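Salicylate 5-hydroxylase, large oxygenase component (Ralstonia sp., PDB 7C8Z) hydroxylates salicylate at position 5 to give gentisate, serving as the Rieske-type oxygenase component of a multicomponent, NADH-dependent enzyme in naphthalene degradation. Local coordinates at residues A[35-38]-A[44-47]. Sequence-based numbering, arbitrary orientation.
Sequences KWPG and VPFW
With chi1 at -175°, W36 extends its indole opposite its own backbone N, and the six-membered ring reaches V44 and P45; W47, its CG set between backbone N and carbonyl carbon (chi1 49°), brings its indole to the backbone of K35 and W36. P45 fills the angle between the two tryptophans. Its CD stands 3.4 Å from the centroid of the W36 six-membered ring and 7° off the ring normal, evidence for a CH-pi contact over the face. P45 CG, meanwhile, lies 3.5 Å above the plane of the W47 indole, displaced toward its rim, so neighbouring carbons of one pyrrolidine meet both aromatic systems. P37 CD occupies the same W36 face as P45 CD and also packs against P45 CG at 3.7 Å. V44 approaches the far end of W36 obliquely, its CG1 3.9 Å from CH2. W47 meets the other segment by its edge: CZ2 is 3.8 Å from K35 C, and W36 N lies near the indole plane. Both segments belong to one irregular loop, with W36 CA and P45 CA 6.8 Å apart; P37 is the centre of an inverse gamma turn, in which G38 N donates a weak 2.7 Å hydrogen bond to W36 O. This N-terminal loop leads into helix 52-63 and packs on helix 427-440, the last helix of the catalytic domain, where R437 makes a cation-pi contact with W36, and Y433 touches both W36 and V44. F46 packs on G114 of a second subunit, next in sequence to R113 of that subunit's [2Fe-2S] cluster pocket.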
loop_
_atom_site.group_PDB
_atom_site.type_symbol
_atom_site.label_atom_id
_atom_site.label_comp_id
_atom_site.label_asym_id
_atom_site.label_seq_id
_atom_site.Cartn_x
_atom_site.Cartn_y
_atom_site.Cartn_z
ATOM N N LYS A 35 20.650 -13.568 -23.594
ATOM C CA LYS A 35 21.747 -12.948 -24.316
ATOM C C LYS A 35 21.182 -11.879 -25.231
ATOM O O LYS A 35 20.103 -12.053 -25.801
ATOM C CB LYS A 35 22.558 -13.971 -25.130
ATOM C CG LYS A 35 23.688 -14.596 -24.343
ATOM C CD LYS A 35 24.691 -13.531 -23.923
ATOM C CE LYS A 35 24.829 -13.462 -22.409
ATOM N NZ LYS A 35 25.396 -12.160 -21.968
ATOM N N TRP A 36 21.910 -10.778 -25.364
ATOM C CA TRP A 36 21.399 -9.647 -26.120
ATOM C C TRP A 36 21.131 -10.061 -27.568
ATOM O O TRP A 36 21.890 -10.850 -28.142
ATOM C CB TRP A 36 22.395 -8.488 -26.062
ATOM C CG TRP A 36 21.914 -7.234 -26.709
ATOM C CD1 TRP A 36 21.884 -6.963 -28.044
ATOM C CD2 TRP A 36 21.398 -6.071 -26.051
ATOM N NE1 TRP A 36 21.377 -5.706 -28.262
ATOM C CE2 TRP A 36 21.072 -5.136 -27.054
ATOM C CE3 TRP A 36 21.174 -5.731 -24.711
ATOM C CZ2 TRP A 36 20.537 -3.883 -26.764
ATOM C CZ3 TRP A 36 20.641 -4.487 -24.424
ATOM C CH2 TRP A 36 20.330 -3.579 -25.447
ATOM N N PRO A 37 20.058 -9.554 -28.183
ATOM C CA PRO A 37 19.721 -9.966 -29.554
ATOM C C PRO A 37 20.710 -9.456 -30.592
ATOM O O PRO A 37 20.487 -8.417 -31.224
ATOM C CB PRO A 37 18.324 -9.371 -29.788
ATOM C CG PRO A 37 17.860 -8.809 -28.494
ATOM C CD PRO A 37 18.945 -8.895 -27.476
ATOM N N GLY A 38 21.816 -10.179 -30.761
ATOM C CA GLY A 38 22.799 -9.843 -31.772
ATOM C C GLY A 38 23.756 -8.745 -31.346
ATOM O O GLY A 38 23.998 -8.501 -30.157
ATOM N N VAL A 44 16.491 -3.269 -28.260
ATOM C CA VAL A 44 16.704 -3.439 -26.825
ATOM C C VAL A 44 15.744 -4.519 -26.336
ATOM O O VAL A 44 14.525 -4.350 -26.475
ATOM C CB VAL A 44 16.483 -2.130 -26.059
ATOM C CG1 VAL A 44 16.766 -2.332 -24.586
ATOM C CG2 VAL A 44 17.364 -1.034 -26.618
ATOM N N PRO A 45 16.236 -5.608 -25.752
ATOM C CA PRO A 45 15.328 -6.632 -25.231
ATOM C C PRO A 45 14.540 -6.112 -24.042
ATOM O O PRO A 45 15.006 -5.262 -23.279
ATOM C CB PRO A 45 16.272 -7.766 -24.816
ATOM C CG PRO A 45 17.570 -7.087 -24.548
ATOM C CD PRO A 45 17.650 -5.962 -25.540
ATOM N N PHE A 46 13.327 -6.647 -23.885
ATOM C CA PHE A 46 12.462 -6.189 -22.804
ATOM C C PHE A 46 13.088 -6.443 -21.439
ATOM O O PHE A 46 12.906 -5.638 -20.517
ATOM C CB PHE A 46 11.096 -6.872 -22.894
ATOM C CG PHE A 46 10.194 -6.303 -23.956
ATOM C CD1 PHE A 46 10.660 -5.359 -24.857
ATOM C CD2 PHE A 46 8.876 -6.718 -24.051
ATOM C CE1 PHE A 46 9.827 -4.842 -25.834
ATOM C CE2 PHE A 46 8.043 -6.205 -25.023
ATOM C CZ PHE A 46 8.520 -5.266 -25.916
ATOM N N TRP A 47 13.850 -7.531 -21.291
ATOM C CA TRP A 47 14.424 -7.845 -19.989
ATOM C C TRP A 47 15.504 -6.857 -19.557
ATOM O O TRP A 47 15.946 -6.924 -18.405
ATOM C CB TRP A 47 14.973 -9.277 -19.960
ATOM C CG TRP A 47 15.853 -9.658 -21.104
ATOM C CD1 TRP A 47 15.488 -10.345 -22.224
ATOM C CD2 TRP A 47 17.259 -9.407 -21.228
ATOM N NE1 TRP A 47 16.575 -10.526 -23.045
ATOM C CE2 TRP A 47 17.675 -9.959 -22.456
ATOM C CE3 TRP A 47 18.204 -8.761 -20.423
ATOM C CZ2 TRP A 47 18.995 -9.887 -22.900
ATOM C CZ3 TRP A 47 19.511 -8.689 -20.865
ATOM C CH2 TRP A 47 19.897 -9.250 -22.093
#